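PDB 5JHH: Rho guanine nucleotide exchange factor 11, which probably activates Rho-family GTPases such as RhoA, using its DH and PH domains to promote exchange of bound GDP for GTP. Local coordinates for residues Y49-K54 against Q142-E147; L102-F105 against E111-Q114; S122-A127 against D161-E166; L176-I181 against Q200-L205. All blocks are in the same frame, centred on the assembly; numbering follows the deposited sequence.

How the interactions relate
From the N terminus, helix 18-54 enters interaction 1 at its C-terminal end, and helix 139-150 closes a loop of 87 intervening residues. Nested inside it is interaction 2, a short-range closure between helices 98-105 and 107-121. Interaction 3 starts within the same loop, at residues 122-127, but closes at 161-166, beyond it, so interactions 1 and 3 cross along the chain. Interaction 4 follows in series, joining helix 165-182 to helix 189-227. Interactions 3 and 4 both use helix 165-182, while interactions 2 and 4 touch directly: F105 CG lies 3.4 Å from C201 SG. Together they tie helices along the DH bundle, the centres of interactions 1 and 4 lying about 36 Å apart.

Interaction 1: residues Y49-K54 against Q142-E147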
loop_
_atom_site.group_PDB
_atom_site.type_symbol
_atom_site.label_atom_id
_atom_site.label_comp_id
_atom_site.label_asym_id
_atom_site.label_seq_id
_atom_site.Cartn_x
_atom_site.Cartn_y
_atom_site.Cartn_z
ATOM N N TYR A 49 6.394 -11.847 20.861
ATOM C CA TYR A 49 5.122 -12.333 21.361
ATOM C C TYR A 49 5.246 -13.130 22.641
ATOM O O TYR A 49 4.628 -12.783 23.648
ATOM C CB TYR A 49 4.396 -13.183 20.301
ATOM C CG TYR A 49 3.112 -13.773 20.828
ATOM C CD1 TYR A 49 2.076 -12.976 21.243
ATOM C CD2 TYR A 49 2.963 -15.151 20.942
ATOM C CE1 TYR A 49 0.892 -13.524 21.768
ATOM C CE2 TYR A 49 1.808 -15.721 21.448
ATOM C CZ TYR A 49 0.772 -14.901 21.851
ATOM O OH TYR A 49 -0.356 -15.480 22.320
ATOM N N GLN A 50 6.088 -14.151 22.621
ATOM C CA GLN A 50 6.230 -15.053 23.785
ATOM C C GLN A 50 6.825 -14.364 24.978
ATOM O O GLN A 50 6.414 -14.624 26.105
ATOM C CB GLN A 50 7.079 -16.267 23.472
ATOM C CG GLN A 50 6.486 -17.141 22.386
ATOM C CD GLN A 50 5.208 -17.830 22.781
ATOM O OE1 GLN A 50 4.925 -18.030 23.952
ATOM N NE2 GLN A 50 4.405 -18.175 21.787
ATOM N N ARG A 51 7.738 -13.432 24.739
ATOM C CA ARG A 51 8.312 -12.676 25.842
ATOM C C ARG A 51 7.334 -11.645 26.392
ATOM O O ARG A 51 7.259 -11.434 27.608
ATOM C CB ARG A 51 9.611 -12.021 25.449
ATOM C CG ARG A 51 10.747 -12.991 25.105
ATOM C CD ARG A 51 12.056 -12.236 24.885
ATOM N NE ARG A 51 12.370 -11.455 26.092
ATOM C CZ ARG A 51 12.983 -10.266 26.133
ATOM N NH1 ARG A 51 13.388 -9.642 25.016
ATOM N NH2 ARG A 51 13.171 -9.687 27.321
ATOM N N MET A 52 6.545 -11.018 25.534
ATOM C CA MET A 52 5.590 -10.050 26.048
ATOM C C MET A 52 4.596 -10.768 26.935
ATOM O O MET A 52 4.097 -10.223 27.902
ATOM C CB MET A 52 4.827 -9.379 24.908
ATOM C CG MET A 52 5.712 -8.494 24.050
ATOM S SD MET A 52 4.799 -7.740 22.713
ATOM C CE MET A 52 6.077 -6.762 21.948
ATOM N N LYS A 53 4.231 -11.962 26.501
ATOM C CA LYS A 53 3.241 -12.748 27.182
ATOM C C LYS A 53 3.803 -13.241 28.493
ATOM O O LYS A 53 3.199 -13.038 29.517
ATOM C CB LYS A 53 2.874 -13.940 26.323
ATOM C CG LYS A 53 1.631 -14.679 26.785
ATOM C CD LYS A 53 1.835 -16.176 26.725
ATOM C CE LYS A 53 0.617 -16.875 26.170
ATOM N NZ LYS A 53 0.633 -16.742 24.686
ATOM N N LYS A 54 4.944 -13.918 28.431
ATOM C CA LYS A 54 5.568 -14.511 29.598
ATOM C C LYS A 54 5.906 -13.444 30.659
ATOM O O LYS A 54 5.651 -13.679 31.831
ATOM C CB LYS A 54 6.823 -15.316 29.205
ATOM C CG LYS A 54 7.812 -15.583 30.342
ATOM C CD LYS A 54 7.435 -16.821 31.166
ATOM C CE LYS A 54 8.175 -18.078 30.710
ATOM N NZ LYS A 54 9.655 -17.912 30.806
ATOM N N GLN A 142 9.332 0.705 26.952
ATOM C CA GLN A 142 10.314 1.273 26.007
ATOM C C GLN A 142 11.635 0.549 26.075
ATOM O O GLN A 142 12.225 0.213 25.056
ATOM C CB GLN A 142 10.522 2.741 26.297
ATOM C CG GLN A 142 11.677 3.382 25.542
ATOM C CD GLN A 142 12.125 4.650 26.224
ATOM O OE1 GLN A 142 13.219 4.701 26.777
ATOM N NE2 GLN A 142 11.252 5.662 26.252
ATOM N N LEU A 143 12.060 0.255 27.289
ATOM C CA LEU A 143 13.230 -0.586 27.543
ATOM C C LEU A 143 13.143 -1.978 26.953
ATOM O O LEU A 143 14.095 -2.490 26.377
ATOM C CB LEU A 143 13.461 -0.733 29.057
ATOM C CG LEU A 143 14.760 -0.114 29.552
ATOM C CD1 LEU A 143 14.628 0.327 31.015
ATOM C CD2 LEU A 143 15.893 -1.125 29.352
ATOM N N PHE A 144 12.019 -2.645 27.171
ATOM C CA PHE A 144 11.880 -3.978 26.661
ATOM C C PHE A 144 11.962 -3.960 25.120
ATOM O O PHE A 144 12.581 -4.831 24.493
ATOM C CB PHE A 144 10.551 -4.553 27.118
ATOM C CG PHE A 144 10.181 -5.787 26.398
ATOM C CD1 PHE A 144 9.577 -5.717 25.171
ATOM C CD2 PHE A 144 10.488 -7.014 26.915
ATOM C CE1 PHE A 144 9.260 -6.854 24.481
ATOM C CE2 PHE A 144 10.158 -8.159 26.225
ATOM C CZ PHE A 144 9.568 -8.075 24.996
ATOM N N MET A 145 11.324 -2.977 24.517
ATOM C CA MET A 145 11.290 -2.905 23.066
ATOM C C MET A 145 12.706 -2.646 22.525
ATOM O O MET A 145 13.090 -3.233 21.508
ATOM C CB MET A 145 10.286 -1.851 22.571
ATOM C CG MET A 145 8.840 -2.279 22.779
ATOM S SD MET A 145 8.320 -3.684 21.740
ATOM C CE MET A 145 8.408 -2.908 20.142
ATOM N N GLN A 146 13.511 -1.861 23.237
ATOM C CA GLN A 146 14.871 -1.622 22.754
ATOM C C GLN A 146 15.673 -2.893 22.814
ATOM O O GLN A 146 16.413 -3.201 21.906
ATOM C CB GLN A 146 15.608 -0.591 23.586
ATOM C CG GLN A 146 15.141 0.820 23.385
ATOM C CD GLN A 146 15.738 1.753 24.429
ATOM O OE1 GLN A 146 16.717 1.404 25.109
ATOM N NE2 GLN A 146 15.151 2.941 24.568
ATOM N N GLU A 147 15.550 -3.609 23.921
ATOM C CA GLU A 147 16.291 -4.850 24.109
ATOM C C GLU A 147 15.897 -5.871 23.050
ATOM O O GLU A 147 16.728 -6.526 22.451
ATOM C CB GLU A 147 15.999 -5.416 25.508
ATOM C CG GLU A 147 17.226 -5.679 26.387
ATOM C CD GLU A 147 17.040 -5.224 27.855
ATOM O OE1 GLU A 147 16.659 -6.071 28.706
ATOM O OE2 GLU A 147 17.281 -4.021 28.174
#
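R51 and M52, near the C-terminal end of helix 18-54, meet F144 and M145 of helix 139-150 in the helical bundle of the DH (RhoGEF) domain. The short axes run close to antiparallel, at 151°, and approach to 11.9 Å. That spacing is too wide for backbone contact, and side chains span it.

The polar-aromatic part is the encounter of R51 with F144. The flat guanidinium of R51 presents one face to the ring, with F144 CE2 3.5 Å above it and over its centre. The two planes are inclined by 41°, so this is an oblique approach and not a parallel stack. A bend at chi3 (57°) turns the R51 chain back so that the guanidinium can reach the ring. E147 adds an opposite charge nearby, but its OE1 stays 5.2 Å from R51 NH2, beyond direct contact.

The apolar part is built on sulfur side chains. M52 is extended beyond CG; its side chain crosses that of F144 at about a right angle, and its CG comes within 3.9 Å of F144 CE1. At the far end of that chain, M52 CE meets M145 SD at 3.8 Å. M58, L63 and F67 also pack on M52, while L57 touches F144.

F144 CZ touches two neighbouring chains, at 4.0 Å from R51 CB, which lies in the ring plane, and 4.0 Å from M52 CG.

Interaction 2: residues L102-F105 against E111-Q114; sequences LARF and EELQ
R104 leaves its backbone with CG anti to N (chi1 -164°), then turns sharply through a nearly eclipsed chi2 of 4°, and this fold carries its guanidinium across to E112 and L113. The contact is a tight corner of the DH helical bundle, where helix 98-105 ends and helix 107-121 begins after a single linking residue, and F105 and L113 have the nearest CA atoms, 7.5 Å apart.

E112, extended beyond CG, brings its carboxylate to the guanidinium edge. OE1 of E112 lies in the guanidinium plane, 3.6 Å from R104 NH1, a rather long salt bridge. The two side chains cross at about a right angle, with their planar groups 61° apart, so the carboxylate does not lie flat against the guanidinium. A water reinforces the pair: it accepts from R104 NH2 at 2.5 Å and donates to E112 OE1 at 2.6 Å. R104 NH1 also gives a weak hydrogen bond to A109 O, and a glycerol, probably from crystallisation, is weakly bonded to NH2. An alanine here would probably leave the E112 carboxylate without its charged mate and uncover the side of L113 on which the arginine chain lies.

Beneath the polar pair the contact is apolar. I76 and W80 of helix 70-89 help to bury R104, and W80 also meets the F105 ring edge-to-face. One methyl of L113 serves both residues of the first helix: CD2 touches R104 CD at 3.8 Å and, at the ring edge of F105, CE1 at 3.8 Å.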
loop_
_atom_site.group_PDB
_atom_site.type_symbol
_atom_site.label_atom_id
_atom_site.label_comp_id
_atom_site.label_asym_id
_atom_site.label_seq_id
_atom_site.Cartn_x
_atom_site.Cartn_y
_atom_site.Cartn_z
ATOM N N LEU A 102 -2.524 -24.912 -5.484
ATOM C CA LEU A 102 -3.928 -25.019 -5.142
ATOM C C LEU A 102 -4.152 -25.519 -3.712
ATOM O O LEU A 102 -5.174 -25.217 -3.113
ATOM C CB LEU A 102 -4.693 -25.928 -6.116
ATOM C CG LEU A 102 -4.668 -25.478 -7.582
ATOM C CD1 LEU A 102 -5.284 -26.562 -8.467
ATOM C CD2 LEU A 102 -5.414 -24.165 -7.775
ATOM N N ALA A 103 -3.231 -26.298 -3.175
ATOM C CA ALA A 103 -3.412 -26.781 -1.845
ATOM C C ALA A 103 -3.290 -25.632 -0.803
ATOM O O ALA A 103 -3.765 -25.756 0.340
ATOM C CB ALA A 103 -2.431 -27.902 -1.557
ATOM N N ARG A 104 -2.695 -24.515 -1.197
ATOM C CA ARG A 104 -2.662 -23.337 -0.304
ATOM C C ARG A 104 -3.676 -22.255 -0.641
ATOM O O ARG A 104 -4.137 -21.529 0.228
ATOM C CB ARG A 104 -1.267 -22.726 -0.252
ATOM C CG ARG A 104 -1.006 -21.740 0.908
ATOM C CD ARG A 104 -2.213 -21.624 1.867
ATOM N NE ARG A 104 -2.079 -22.460 2.988
ATOM C CZ ARG A 104 -3.016 -22.845 3.821
ATOM N NH1 ARG A 104 -4.299 -22.569 3.688
ATOM N NH2 ARG A 104 -2.603 -23.580 4.801
ATOM N N PHE A 105 -4.018 -22.112 -1.895
ATOM C CA PHE A 105 -4.705 -20.908 -2.318
ATOM C C PHE A 105 -6.056 -21.127 -2.886
ATOM O O PHE A 105 -6.683 -20.167 -3.325
ATOM C CB PHE A 105 -3.870 -20.191 -3.389
ATOM C CG PHE A 105 -2.534 -19.768 -2.919
ATOM C CD1 PHE A 105 -2.406 -18.954 -1.805
ATOM C CD2 PHE A 105 -1.389 -20.109 -3.633
ATOM C CE1 PHE A 105 -1.142 -18.570 -1.352
ATOM C CE2 PHE A 105 -0.144 -19.687 -3.211
ATOM C CZ PHE A 105 -0.027 -18.925 -2.047
ATOM N N GLU A 111 -10.019 -20.314 2.021
ATOM C CA GLU A 111 -10.878 -19.755 3.050
ATOM C C GLU A 111 -10.065 -19.604 4.345
ATOM O O GLU A 111 -10.118 -18.555 4.994
ATOM C CB GLU A 111 -12.103 -20.650 3.303
ATOM C CG GLU A 111 -13.043 -20.812 2.117
ATOM C CD GLU A 111 -13.694 -19.514 1.730
ATOM O OE1 GLU A 111 -14.012 -18.710 2.640
ATOM O OE2 GLU A 111 -13.856 -19.264 0.543
ATOM N N GLU A 112 -9.348 -20.665 4.705
ATOM C CA GLU A 112 -8.533 -20.684 5.918
ATOM C C GLU A 112 -7.464 -19.580 5.900
ATOM O O GLU A 112 -7.377 -18.798 6.858
ATOM C CB GLU A 112 -7.896 -22.052 6.104
ATOM C CG GLU A 112 -6.969 -22.149 7.293
ATOM C CD GLU A 112 -6.308 -23.532 7.453
ATOM O OE1 GLU A 112 -5.955 -24.191 6.434
ATOM O OE2 GLU A 112 -6.107 -23.961 8.618
ATOM N N LEU A 113 -6.735 -19.447 4.784
ATOM C CA LEU A 113 -5.635 -18.493 4.689
ATOM C C LEU A 113 -6.147 -17.069 4.773
ATOM O O LEU A 113 -5.588 -16.252 5.515
ATOM C CB LEU A 113 -4.859 -18.660 3.397
ATOM C CG LEU A 113 -3.831 -17.572 3.076
ATOM C CD1 LEU A 113 -2.774 -17.293 4.146
ATOM C CD2 LEU A 113 -3.105 -17.981 1.823
ATOM N N GLN A 114 -7.238 -16.770 4.080
ATOM C CA GLN A 114 -7.728 -15.408 4.113
ATOM C C GLN A 114 -8.319 -15.056 5.450
ATOM O O GLN A 114 -8.178 -13.926 5.863
ATOM C CB GLN A 114 -8.649 -15.041 2.950
ATOM C CG GLN A 114 -10.028 -15.624 2.955
ATOM C CD GLN A 114 -10.725 -15.549 1.573
ATOM O OE1 GLN A 114 -10.147 -15.137 0.570
ATOM N NE2 GLN A 114 -12.033 -15.904 1.550
HETATM O O HOH W 1 -3.457 -24.936 6.759
#

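Interaction 3: residues S122-A127 against D161-E166; sequences SYQSIA and DLIISE
Q124 lays its carboxamide against I163, with CD 3.7 Å from I163 CG2 and NE2 3.6 Å from I163 CG1. The two side chains come from opposite directions, which explains how helix 124-137 can meet the 161-166 bend although the nearest CA atoms, of Q124 and I164, are 8.2 Å apart. CG of Q124 is anti to N (chi1 -163°) and the chain stays extended beyond it, so nearly its whole length is used to cross the gap.

One polar link accompanies the packing. NE2 of Q124 donates to I163 O at 3.0 Å, but the angle at the hydrogen is only 134°, and the bond is weak. The other arm of the amide lies beside the following residue: Q124 OE1 is 3.6 Å from I164 CA and 4.0 Å from I164 CB. Replacing Q124 by an alanine would probably leave I163 O without this buried donor and open a gap beside the branched side chain of I163.

The bend that receives the glutamine has its own bonding. L162 to S165 form a type I beta turn, in which L162 O accepts from both S165 N and S165 OG, the hydroxyl at 2.9 Å. L66 and F67 pack on I163 from the same chain, while an aromatic side chain of another protein chain packs on I164. The contact thus ties the start of helix 124-137 to the break between helices 159-162 and 165-182, a turn of the DH helical bundle at a protein-protein interface.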
loop_
_atom_site.group_PDB
_atom_site.type_symbol
_atom_site.label_atom_id
_atom_site.label_comp_id
_atom_site.label_asym_id
_atom_site.label_seq_id
_atom_site.Cartn_x
_atom_site.Cartn_y
_atom_site.Cartn_z
ATOM N N SER A 122 -6.002 -7.087 10.160
ATOM C CA SER A 122 -7.016 -6.046 10.058
ATOM C C SER A 122 -6.855 -4.892 11.030
ATOM O O SER A 122 -7.141 -3.725 10.691
ATOM C CB SER A 122 -8.438 -6.633 10.218
ATOM O OG SER A 122 -8.511 -7.369 11.413
ATOM N N TYR A 123 -6.452 -5.215 12.246
ATOM C CA TYR A 123 -6.436 -4.252 13.345
ATOM C C TYR A 123 -5.019 -3.699 13.574
ATOM O O TYR A 123 -4.764 -2.938 14.493
ATOM C CB TYR A 123 -6.938 -4.940 14.631
ATOM C CG TYR A 123 -7.193 -4.001 15.826
ATOM C CD1 TYR A 123 -8.347 -3.207 15.898
ATOM C CD2 TYR A 123 -6.294 -3.925 16.860
ATOM C CE1 TYR A 123 -8.601 -2.379 16.985
ATOM C CE2 TYR A 123 -6.538 -3.110 17.972
ATOM C CZ TYR A 123 -7.692 -2.344 18.035
ATOM O OH TYR A 123 -7.859 -1.524 19.124
ATOM N N GLN A 124 -4.102 -4.044 12.697
ATOM C CA GLN A 124 -2.691 -3.900 13.009
ATOM C C GLN A 124 -2.271 -2.447 13.101
ATOM O O GLN A 124 -1.456 -2.111 13.899
ATOM C CB GLN A 124 -1.876 -4.639 11.961
ATOM C CG GLN A 124 -0.442 -4.918 12.356
ATOM C CD GLN A 124 0.300 -5.724 11.308
ATOM O OE1 GLN A 124 0.801 -5.170 10.344
ATOM N NE2 GLN A 124 0.374 -7.053 11.503
ATOM N N SER A 125 -2.832 -1.571 12.301
ATOM C CA SER A 125 -2.385 -0.171 12.321
ATOM C C SER A 125 -2.708 0.492 13.649
ATOM O O SER A 125 -1.917 1.281 14.208
ATOM C CB SER A 125 -3.050 0.590 11.182
ATOM O OG SER A 125 -4.466 0.559 11.297
ATOM N N ILE A 126 -3.832 0.086 14.200
ATOM C CA ILE A 126 -4.297 0.591 15.470
ATOM C C ILE A 126 -3.473 0.033 16.625
ATOM O O ILE A 126 -2.999 0.773 17.476
ATOM C CB ILE A 126 -5.776 0.274 15.635
ATOM C CG1 ILE A 126 -6.558 1.001 14.545
ATOM C CG2 ILE A 126 -6.277 0.765 16.974
ATOM C CD1 ILE A 126 -7.810 0.293 14.095
ATOM N N ALA A 127 -3.197 -1.256 16.605
ATOM C CA ALA A 127 -2.369 -1.833 17.655
ATOM C C ALA A 127 -0.966 -1.232 17.674
ATOM O O ALA A 127 -0.365 -1.045 18.753
ATOM C CB ALA A 127 -2.261 -3.329 17.490
ATOM N N ASP A 161 8.300 -2.928 11.668
ATOM C CA ASP A 161 8.832 -3.215 10.364
ATOM C C ASP A 161 8.718 -4.693 10.075
ATOM O O ASP A 161 8.855 -5.073 8.926
ATOM C CB ASP A 161 10.337 -2.790 10.200
ATOM C CG ASP A 161 10.636 -1.350 10.669
ATOM O OD1 ASP A 161 9.847 -0.388 10.351
ATOM O OD2 ASP A 161 11.707 -1.176 11.359
ATOM N N LEU A 162 8.553 -5.544 11.088
ATOM C CA LEU A 162 8.535 -7.008 10.884
ATOM C C LEU A 162 7.110 -7.574 10.846
ATOM O O LEU A 162 6.801 -8.550 10.153
ATOM C CB LEU A 162 9.279 -7.670 12.043
ATOM C CG LEU A 162 10.767 -7.338 12.161
ATOM C CD1 LEU A 162 11.351 -7.625 13.526
ATOM C CD2 LEU A 162 11.565 -8.106 11.099
ATOM N N ILE A 163 6.223 -6.959 11.615
ATOM C CA ILE A 163 4.886 -7.519 11.829
ATOM C C ILE A 163 3.981 -7.376 10.583
ATOM O O ILE A 163 2.984 -8.073 10.425
ATOM C CB ILE A 163 4.250 -6.869 13.046
ATOM C CG1 ILE A 163 3.177 -7.753 13.636
ATOM C CG2 ILE A 163 3.684 -5.535 12.703
ATOM C CD1 ILE A 163 2.513 -7.169 14.858
ATOM N N ILE A 164 4.362 -6.462 9.718
ATOM C CA ILE A 164 3.706 -6.265 8.455
ATOM C C ILE A 164 4.117 -7.291 7.396
ATOM O O ILE A 164 3.565 -7.323 6.305
ATOM C CB ILE A 164 3.977 -4.843 7.949
ATOM C CG1 ILE A 164 2.979 -4.488 6.885
ATOM C CG2 ILE A 164 5.389 -4.709 7.390
ATOM C CD1 ILE A 164 3.116 -3.108 6.373
ATOM N N SER A 165 5.025 -8.184 7.739
ATOM C CA SER A 165 5.555 -9.104 6.756
ATOM C C SER A 165 4.469 -10.014 6.213
ATOM O O SER A 165 4.567 -10.438 5.088
ATOM C CB SER A 165 6.678 -9.945 7.358
ATOM O OG SER A 165 6.059 -10.683 8.408
ATOM N N GLU A 166 3.435 -10.336 6.975
ATOM C CA GLU A 166 2.445 -11.195 6.419
ATOM C C GLU A 166 1.679 -10.521 5.262
ATOM O O GLU A 166 1.507 -11.099 4.189
ATOM C CB GLU A 166 1.440 -11.608 7.472
ATOM C CG GLU A 166 0.421 -12.613 6.915
ATOM C CD GLU A 166 0.994 -13.989 6.711
ATOM O OE1 GLU A 166 2.054 -14.246 7.300
ATOM O OE2 GLU A 166 0.377 -14.822 5.992
#

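Interaction 4: residues L176-I181 against Q200-L205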
loop_
_atom_site.group_PDB
_atom_site.type_symbol
_atom_site.label_atom_id
_atom_site.label_comp_id
_atom_site.label_asym_id
_atom_site.label_seq_id
_atom_site.Cartn_x
_atom_site.Cartn_y
_atom_site.Cartn_z
ATOM N N LEU A 176 4.713 -13.870 -7.945
ATOM C CA LEU A 176 5.489 -15.060 -8.120
ATOM C C LEU A 176 4.753 -16.052 -8.994
ATOM O O LEU A 176 5.412 -16.757 -9.739
ATOM C CB LEU A 176 5.875 -15.694 -6.801
ATOM C CG LEU A 176 6.928 -14.878 -6.052
ATOM C CD1 LEU A 176 6.834 -15.189 -4.558
ATOM C CD2 LEU A 176 8.317 -15.213 -6.600
ATOM N N LEU A 177 3.414 -16.104 -8.928
ATOM C CA LEU A 177 2.683 -17.022 -9.803
ATOM C C LEU A 177 2.706 -16.556 -11.277
ATOM O O LEU A 177 2.910 -17.372 -12.191
ATOM C CB LEU A 177 1.264 -17.311 -9.294
ATOM C CG LEU A 177 1.220 -18.149 -8.010
ATOM C CD1 LEU A 177 -0.110 -18.058 -7.250
ATOM C CD2 LEU A 177 1.488 -19.591 -8.309
ATOM N N GLU A 178 2.541 -15.258 -11.511
ATOM C CA GLU A 178 2.551 -14.712 -12.874
ATOM C C GLU A 178 3.867 -15.066 -13.533
ATOM O O GLU A 178 3.899 -15.579 -14.635
ATOM C CB GLU A 178 2.315 -13.204 -12.902
ATOM C CG GLU A 178 0.833 -12.834 -12.850
ATOM C CD GLU A 178 0.554 -11.451 -12.252
ATOM O OE1 GLU A 178 1.289 -10.506 -12.597
ATOM O OE2 GLU A 178 -0.394 -11.294 -11.424
ATOM N N SER A 179 4.953 -14.905 -12.816
ATOM C CA SER A 179 6.237 -15.246 -13.370
ATOM C C SER A 179 6.466 -16.763 -13.621
ATOM O O SER A 179 7.120 -17.148 -14.591
ATOM C CB SER A 179 7.327 -14.674 -12.485
ATOM O OG SER A 179 8.503 -15.407 -12.722
ATOM N N ILE A 180 5.941 -17.629 -12.767
ATOM C CA ILE A 180 6.008 -19.064 -13.041
ATOM C C ILE A 180 5.190 -19.428 -14.281
ATOM O O ILE A 180 5.617 -20.265 -15.105
ATOM C CB ILE A 180 5.471 -19.872 -11.879
ATOM C CG1 ILE A 180 6.420 -19.760 -10.678
ATOM C CG2 ILE A 180 5.321 -21.347 -12.218
ATOM C CD1 ILE A 180 5.760 -20.150 -9.376
ATOM N N ILE A 181 3.996 -18.852 -14.349
ATOM C CA ILE A 181 3.053 -19.091 -15.410
ATOM C C ILE A 181 3.697 -18.743 -16.761
ATOM O O ILE A 181 3.711 -19.546 -17.678
ATOM C CB ILE A 181 1.823 -18.201 -15.178
ATOM C CG1 ILE A 181 0.963 -18.825 -14.088
ATOM C CG2 ILE A 181 1.056 -17.939 -16.486
ATOM C CD1 ILE A 181 -0.101 -17.901 -13.568
ATOM N N GLN A 200 -6.959 -16.740 -7.433
ATOM C CA GLN A 200 -7.528 -16.912 -6.098
ATOM C C GLN A 200 -6.689 -16.111 -5.106
ATOM O O GLN A 200 -7.244 -15.439 -4.266
ATOM C CB GLN A 200 -7.610 -18.388 -5.712
ATOM C CG GLN A 200 -8.742 -19.178 -6.362
ATOM C CD GLN A 200 -10.045 -19.036 -5.634
ATOM O OE1 GLN A 200 -10.593 -17.966 -5.545
ATOM N NE2 GLN A 200 -10.576 -20.138 -5.132
ATOM N N CYS A 201 -5.368 -16.080 -5.285
ATOM C CA CYS A 201 -4.506 -15.156 -4.528
ATOM C C CYS A 201 -4.939 -13.700 -4.630
ATOM O O CYS A 201 -4.934 -12.985 -3.641
ATOM C CB CYS A 201 -3.083 -15.223 -4.971
ATOM S SG CYS A 201 -2.298 -16.752 -4.560
ATOM N N ARG A 202 -5.292 -13.246 -5.809
ATOM C CA ARG A 202 -5.818 -11.884 -5.918
ATOM C C ARG A 202 -7.041 -11.652 -5.063
ATOM O O ARG A 202 -7.196 -10.604 -4.414
ATOM C CB ARG A 202 -6.139 -11.536 -7.355
ATOM C CG ARG A 202 -4.853 -11.264 -8.126
ATOM C CD ARG A 202 -5.130 -10.769 -9.539
ATOM N NE ARG A 202 -3.892 -10.660 -10.277
ATOM C CZ ARG A 202 -3.680 -11.180 -11.490
ATOM N NH1 ARG A 202 -4.643 -11.833 -12.141
ATOM N NH2 ARG A 202 -2.492 -11.022 -12.063
ATOM N N GLU A 203 -7.905 -12.637 -5.093
ATOM C CA GLU A 203 -9.168 -12.635 -4.345
ATOM C C GLU A 203 -8.904 -12.642 -2.827
ATOM O O GLU A 203 -9.546 -11.961 -2.044
ATOM C CB GLU A 203 -9.926 -13.881 -4.772
ATOM C CG GLU A 203 -11.382 -13.672 -5.072
ATOM C CD GLU A 203 -11.692 -12.536 -6.007
ATOM O OE1 GLU A 203 -11.254 -12.601 -7.165
ATOM O OE2 GLU A 203 -12.423 -11.609 -5.564
ATOM N N ILE A 204 -7.863 -13.350 -2.439
ATOM C CA ILE A 204 -7.461 -13.364 -1.055
ATOM C C ILE A 204 -6.979 -11.980 -0.674
ATOM O O ILE A 204 -7.264 -11.498 0.398
ATOM C CB ILE A 204 -6.342 -14.398 -0.858
ATOM C CG1 ILE A 204 -6.939 -15.800 -0.868
ATOM C CG2 ILE A 204 -5.568 -14.130 0.391
ATOM C CD1 ILE A 204 -5.857 -16.862 -0.976
ATOM N N LEU A 205 -6.219 -11.340 -1.533
ATOM C CA LEU A 205 -5.763 -9.975 -1.231
ATOM C C LEU A 205 -6.916 -8.989 -1.135
ATOM O O LEU A 205 -6.916 -8.068 -0.295
ATOM C CB LEU A 205 -4.766 -9.502 -2.288
ATOM C CG LEU A 205 -3.416 -10.211 -2.160
ATOM C CD1 LEU A 205 -2.591 -10.173 -3.438
ATOM C CD2 LEU A 205 -2.596 -9.638 -1.015
#
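L177 and C201 form the close, buried side of this contact between helices 165-182 and 189-227, two long helices of the DH bundle. CD1 of L177 reaches C201 SG at 3.7 Å, and the CB atoms of both residues point toward the opposite helix; the nearest CA atoms across the contact, those of L177 and C201, are 9.1 Å apart. Y173 and P174, and F105 of interaction 2, also pack on C201.

The outer side is polar and less enclosed. E178 and R202 are both partly exposed and reach across with long chains, E178 running extended beyond CG (chi2 154°) and R202 extended as far as NE. Their opposite charges probably pair as a salt bridge through E178 OE2 and R202 NH2, but those two atoms are modelled too close together for the details to be trusted. R202 has a long, weak ion pair with D199 as well, and an aromatic side chain of another protein chain packs on it.

With just 131 Å² buried in all, the chemistry implies a small apolar joint of leucine and cysteine with an outer pair of opposite charges, consistent with attraction between the two helices, though the exact geometry of that pair remains uncertain.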